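Local coordinates for protein thiosulfate reductase (Thermus thermophilus, PDB 2VPZ) that binds a 4Fe-4S cluster, molybdenum and molybdopterin guanine dinucleotide, and probably reduces sulfur compounds such as polysulfide or thiosulfate, at residues A[451-456]-A[469-474]. Numbering follows the deposited sequence.
Sequences RTKEAL and PQEHVM. With MGD (2-amino-5,6-dimercapto-7-methyl-3,7,8a,9-tetrahydro-8-oxa-1,3,9,10-tetraaza-anthracen-4-one guanosine dinucleotide), chain H.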
ATOM      1  N   ARG A 451     -12.207  14.588 -52.824  1.00 39.52           N
ATOM      2  CA  ARG A 451     -11.466  14.302 -54.063  1.00 40.54           C
ATOM      3  C   ARG A 451     -11.678  12.817 -54.515  1.00 40.50           C
ATOM      4  O   ARG A 451     -11.854  12.560 -55.691  1.00 41.51           O
ATOM      5  CB  ARG A 451      -9.953  14.624 -53.954  1.00 40.50           C
ATOM      6  CG  ARG A 451      -9.177  14.481 -55.297  1.00 40.62           C
ATOM      7  CD  ARG A 451      -7.627  14.484 -55.158  1.00 42.24           C
ATOM      8  NE  ARG A 451      -7.094  13.435 -54.278  1.00 43.94           N
ATOM      9  CZ  ARG A 451      -5.804  13.203 -54.020  1.00 45.04           C
ATOM     10  NH1 ARG A 451      -4.854  13.939 -54.572  1.00 45.10           N
ATOM     11  NH2 ARG A 451      -5.456  12.223 -53.190  1.00 45.26           N
ATOM     12  N   THR A 452     -11.669  11.859 -53.590  1.00 40.95           N
ATOM     13  CA  THR A 452     -11.910  10.456 -53.936  1.00 40.90           C
ATOM     14  C   THR A 452     -13.346  10.221 -54.532  1.00 41.81           C
ATOM     15  O   THR A 452     -13.544   9.378 -55.412  1.00 42.50           O
ATOM     16  CB  THR A 452     -11.682   9.499 -52.705  1.00 41.48           C
ATOM     17  OG1 THR A 452     -10.410   9.736 -52.126  1.00 42.16           O
ATOM     18  CG2 THR A 452     -11.831   8.024 -53.120  1.00 39.72           C
ATOM     19  N   LYS A 453     -14.340  10.980 -54.062  1.00 42.57           N
ATOM     20  CA  LYS A 453     -15.747  10.880 -54.516  1.00 45.24           C
ATOM     21  C   LYS A 453     -15.967  11.479 -55.929  1.00 46.60           C
ATOM     22  O   LYS A 453     -16.815  11.021 -56.713  1.00 46.27           O
ATOM     23  CB  LYS A 453     -16.708  11.495 -53.484  1.00 44.64           C
ATOM     24  CG  LYS A 453     -16.546  10.926 -52.066  1.00 45.47           C
ATOM     25  CD  LYS A 453     -17.719  11.300 -51.158  1.00 45.74           C
ATOM     26  CE  LYS A 453     -17.767  10.472 -49.851  1.00 45.02           C
ATOM     27  NZ  LYS A 453     -18.419  11.206 -48.709  1.00 41.25           N
ATOM     28  N   GLU A 454     -15.197  12.523 -56.232  1.00 47.54           N
ATOM     29  CA  GLU A 454     -15.188  13.157 -57.551  1.00 49.25           C
ATOM     30  C   GLU A 454     -14.654  12.060 -58.520  1.00 48.82           C
ATOM     31  O   GLU A 454     -15.229  11.799 -59.582  1.00 48.18           O
ATOM     32  CB  GLU A 454     -14.210  14.333 -57.561  1.00 51.62           C
ATOM     33  CG  GLU A 454     -14.787  15.708 -57.870  1.00 56.56           C
ATOM     34  CD  GLU A 454     -13.780  16.641 -58.573  1.00 60.48           C
ATOM     35  OE1 GLU A 454     -13.779  16.682 -59.833  1.00 62.39           O
ATOM     36  OE2 GLU A 454     -12.979  17.308 -57.853  1.00 61.06           O
ATOM     37  N   ALA A 455     -13.536  11.440 -58.132  1.00 48.79           N
ATOM     38  CA  ALA A 455     -12.900  10.386 -58.919  1.00 48.43           C
ATOM     39  C   ALA A 455     -13.811   9.159 -59.158  1.00 48.41           C
ATOM     40  O   ALA A 455     -13.762   8.564 -60.229  1.00 48.31           O
ATOM     41  CB  ALA A 455     -11.534   9.969 -58.295  1.00 47.42           C
ATOM     42  N   LEU A 456     -14.638   8.755 -58.202  1.00 48.47           N
ATOM     43  CA  LEU A 456     -15.535   7.623 -58.477  1.00 49.92           C
ATOM     44  C   LEU A 456     -16.624   8.089 -59.477  1.00 50.87           C
ATOM     45  O   LEU A 456     -17.098   7.305 -60.306  1.00 51.65           O
ATOM     46  CB  LEU A 456     -16.197   7.023 -57.208  1.00 47.41           C
ATOM     47  CG  LEU A 456     -15.299   6.645 -56.017  1.00 46.42           C
ATOM     48  CD1 LEU A 456     -16.137   6.088 -54.837  1.00 45.02           C
ATOM     49  CD2 LEU A 456     -14.216   5.637 -56.448  1.00 44.58           C
ATOM     50  N   PRO A 469     -21.559  -3.689 -45.537  1.00 38.34           N
ATOM     51  CA  PRO A 469     -22.004  -2.598 -46.409  1.00 38.48           C
ATOM     52  C   PRO A 469     -21.507  -1.252 -45.865  1.00 39.29           C
ATOM     53  O   PRO A 469     -22.263  -0.497 -45.250  1.00 40.76           O
ATOM     54  CB  PRO A 469     -23.528  -2.700 -46.399  1.00 38.40           C
ATOM     55  CG  PRO A 469     -23.858  -3.379 -45.094  1.00 38.58           C
ATOM     56  CD  PRO A 469     -22.689  -4.327 -44.836  1.00 38.94           C
ATOM     57  N   GLN A 470     -20.217  -0.989 -46.087  1.00 38.68           N
ATOM     58  CA  GLN A 470     -19.544   0.248 -45.654  1.00 39.85           C
ATOM     59  C   GLN A 470     -19.961   1.457 -46.504  1.00 40.70           C
ATOM     60  O   GLN A 470     -20.664   1.285 -47.491  1.00 41.69           O
ATOM     61  CB  GLN A 470     -18.057   0.054 -45.753  1.00 38.76           C
ATOM     62  CG  GLN A 470     -17.492  -1.016 -44.872  1.00 37.77           C
ATOM     63  CD  GLN A 470     -16.546  -0.433 -43.844  1.00 36.40           C
ATOM     64  OE1 GLN A 470     -15.960  -1.138 -43.016  1.00 34.90           O
ATOM     65  NE2 GLN A 470     -16.393   0.895 -43.907  1.00 33.80           N
ATOM     66  N   GLU A 471     -19.495   2.657 -46.171  1.00 39.65           N
ATOM     67  CA  GLU A 471     -19.882   3.809 -46.986  1.00 40.48           C
ATOM     68  C   GLU A 471     -19.264   3.839 -48.404  1.00 42.10           C
ATOM     69  O   GLU A 471     -19.859   4.425 -49.315  1.00 42.58           O
ATOM     70  CB  GLU A 471     -19.602   5.170 -46.301  1.00 38.97           C
ATOM     71  CG  GLU A 471     -20.071   6.329 -47.174  1.00 37.86           C
ATOM     72  CD  GLU A 471     -19.429   7.652 -46.824  1.00 38.56           C
ATOM     73  OE1 GLU A 471     -19.831   8.685 -47.413  1.00 38.53           O
ATOM     74  OE2 GLU A 471     -18.519   7.651 -45.968  1.00 36.27           O
ATOM     75  N   HIS A 472     -18.107   3.230 -48.632  1.00 41.94           N
ATOM     76  CA  HIS A 472     -17.479   3.220 -49.983  1.00 40.83           C
ATOM     77  C   HIS A 472     -17.819   1.964 -50.843  1.00 40.72           C
ATOM     78  O   HIS A 472     -17.441   1.905 -51.999  1.00 43.12           O
ATOM     79  CB  HIS A 472     -15.956   3.245 -49.939  1.00 39.17           C
ATOM     80  CG  HIS A 472     -15.343   1.952 -49.589  1.00 36.98           C
ATOM     81  ND1 HIS A 472     -14.880   1.062 -50.497  1.00 36.59           N
ATOM     82  CD2 HIS A 472     -15.283   1.332 -48.414  1.00 35.87           C
ATOM     83  CE1 HIS A 472     -14.552  -0.061 -49.898  1.00 35.68           C
ATOM     84  NE2 HIS A 472     -14.787   0.080 -48.616  1.00 34.79           N
ATOM     85  N   VAL A 473     -18.459   0.950 -50.265  1.00 40.62           N
ATOM     86  CA  VAL A 473     -18.851  -0.256 -51.005  1.00 38.97           C
ATOM     87  C   VAL A 473     -20.188   0.035 -51.747  1.00 40.41           C
ATOM     88  O   VAL A 473     -20.432  -0.454 -52.867  1.00 42.17           O
ATOM     89  CB  VAL A 473     -19.048  -1.518 -50.061  1.00 37.82           C
ATOM     90  CG1 VAL A 473     -19.598  -2.719 -50.844  1.00 37.04           C
ATOM     91  CG2 VAL A 473     -17.715  -1.881 -49.357  1.00 34.54           C
ATOM     92  N   MET A 474     -21.035   0.848 -51.127  1.00 41.25           N
ATOM     93  CA  MET A 474     -22.322   1.240 -51.679  1.00 41.62           C
ATOM     94  C   MET A 474     -22.263   2.410 -52.696  1.00 42.18           C
ATOM     95  O   MET A 474     -23.248   3.110 -52.929  1.00 42.57           O
ATOM     96  CB  MET A 474     -23.353   1.510 -50.559  1.00 43.11           C
ATOM     97  CG  MET A 474     -23.381   0.457 -49.427  1.00 44.08           C
ATOM     98  SD  MET A 474     -23.606  -1.253 -50.027  1.00 46.51           S
ATOM     99  CE  MET A 474     -25.329  -1.183 -50.679  1.00 46.52           C
TER
HETATM  100  PB  MGD H1765      -9.841  -0.915 -42.702  1.00 36.68           P
HETATM  101  O1B MGD H1765     -10.501   0.336 -42.210  1.00 34.60           O
HETATM  102  O2B MGD H1765      -9.812  -2.127 -41.822  1.00 34.50           O
HETATM  103  O3B MGD H1765      -8.419  -0.391 -43.256  1.00 31.19           O
HETATM  104  O3A MGD H1765      -6.265   0.481 -44.198  1.00 28.85           O
HETATM  105  PA  MGD H1765      -7.412  -0.584 -44.511  1.00 31.64           P
HETATM  106  O1A MGD H1765      -7.024  -2.050 -44.402  1.00 29.82           O
HETATM  107  O2A MGD H1765      -8.102  -0.081 -45.729  1.00 31.57           O
HETATM  108  O5' MGD H1765     -10.545  -1.393 -44.018  1.00 35.59           O
HETATM  109  C5' MGD H1765     -10.711  -2.778 -44.327  1.00 39.01           C
HETATM  110  C4' MGD H1765     -11.809  -2.851 -45.388  1.00 40.29           C
HETATM  111  O4' MGD H1765     -11.710  -4.215 -45.782  1.00 41.49           O
HETATM  112  C3' MGD H1765     -13.216  -2.657 -44.887  1.00 41.88           C
HETATM  113  O3' MGD H1765     -13.980  -2.240 -46.027  1.00 41.72           O
HETATM  114  C2' MGD H1765     -13.590  -4.081 -44.443  1.00 42.66           C
HETATM  115  O2' MGD H1765     -14.990  -4.171 -44.448  1.00 45.60           O
HETATM  116  C1' MGD H1765     -12.937  -4.961 -45.512  1.00 43.21           C
HETATM  117  N9  MGD H1765     -12.617  -6.401 -45.184  1.00 41.66           N
HETATM  118  C8  MGD H1765     -12.236  -6.882 -43.999  1.00 42.13           C
HETATM  119  N7  MGD H1765     -11.976  -8.210 -44.015  1.00 41.18           N
HETATM  120  C5  MGD H1765     -12.143  -8.632 -45.288  1.00 41.56           C
HETATM  121  C6  MGD H1765     -11.984  -9.935 -46.074  1.00 40.39           C
HETATM  122  O6  MGD H1765     -11.661 -11.043 -45.517  1.00 37.09           O
HETATM  123  N1  MGD H1765     -12.251  -9.857 -47.420  1.00 39.81           N
HETATM  124  C2  MGD H1765     -12.635  -8.714 -48.067  1.00 40.45           C
HETATM  125  N2  MGD H1765     -12.900  -8.661 -49.409  1.00 40.33           N
HETATM  126  N3  MGD H1765     -12.752  -7.561 -47.395  1.00 41.69           N
HETATM  127  C4  MGD H1765     -12.557  -7.420 -46.042  1.00 41.31           C
HETATM  128  C10 MGD H1765      -5.104   0.155 -43.373  1.00 30.87           C
HETATM  129  C11 MGD H1765      -4.124   1.268 -43.522  1.00 32.27           C
HETATM  130  O11 MGD H1765      -4.885   2.472 -43.418  1.00 34.53           O
HETATM  131  C12 MGD H1765      -2.962   1.290 -42.599  1.00 34.05           C
HETATM  132  S12 MGD H1765      -1.988  -0.094 -42.332  1.00 31.04           S
HETATM  133  C13 MGD H1765      -2.564   2.406 -41.985  1.00 34.68           C
HETATM  134  S13 MGD H1765      -1.315   2.545 -40.897  1.00 32.93           S
HETATM  135  C14 MGD H1765      -3.108   3.715 -42.169  1.00 36.21           C
HETATM  136  N15 MGD H1765      -3.759   4.143 -40.898  1.00 39.49           N
HETATM  137  C16 MGD H1765      -4.509   5.289 -41.020  1.00 41.52           C
HETATM  138  C17 MGD H1765      -4.806   6.264 -39.967  1.00 40.56           C
HETATM  139  O17 MGD H1765      -4.403   6.074 -38.781  1.00 41.77           O
HETATM  140  N18 MGD H1765      -5.498   7.355 -40.299  1.00 41.55           N
HETATM  141  C19 MGD H1765      -5.941   7.601 -41.548  1.00 41.42           C
HETATM  142  N19 MGD H1765      -6.707   8.694 -41.843  1.00 40.69           N
HETATM  143  N20 MGD H1765      -5.666   6.758 -42.545  1.00 41.12           N
HETATM  144  C21 MGD H1765      -5.008   5.617 -42.368  1.00 40.59           C
HETATM  145  N22 MGD H1765      -4.822   4.774 -43.390  1.00 38.99           N
HETATM  146  C23 MGD H1765      -4.012   3.605 -43.358  1.00 35.78           C
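Lys453 brings its ammonium end up to OE1 of Glu471, the two side chains crossing at about a right angle. NZ of Lys453 stands 3.2 Å from OE1 of Glu471, a hydrogen-bonded salt bridge; CE of Lys453 follows at 3.7 Å from the same OE1. The oxygen is met on its syn side, with NZ lifted 29° from the carboxylate plane. Glu471 CG stands opposite its backbone N (chi1 -178°), and both chains run extended beyond CG, covering the gap between backbones whose closest CA atoms, of Lys453 and His472, lie 9.1 Å apart. Glu471 has its strongest polar partner outside the segments, a hydrogen bond between OE2 and Tyr718 OH; the same hydroxyl is weakly bonded to Lys453 NZ, and Phe443 forms a cation-pi contact with the lysine. With 86 Å² buried and no other residue pair of the two segments within 4.5 Å, this polar link carries the contact. On the loop's cofactor side, NE2 of His472 lies 3.6 Å from MGD O3', at the ring edge, and OE1 of Gln470 is 3.5 Å from MGD O2'. Helix 449-457, in the beta-alpha-beta crossover between neighbouring parallel strands 435-438 and 462-466, is thus tied to the dinucleotide-pocket loop after the second strand.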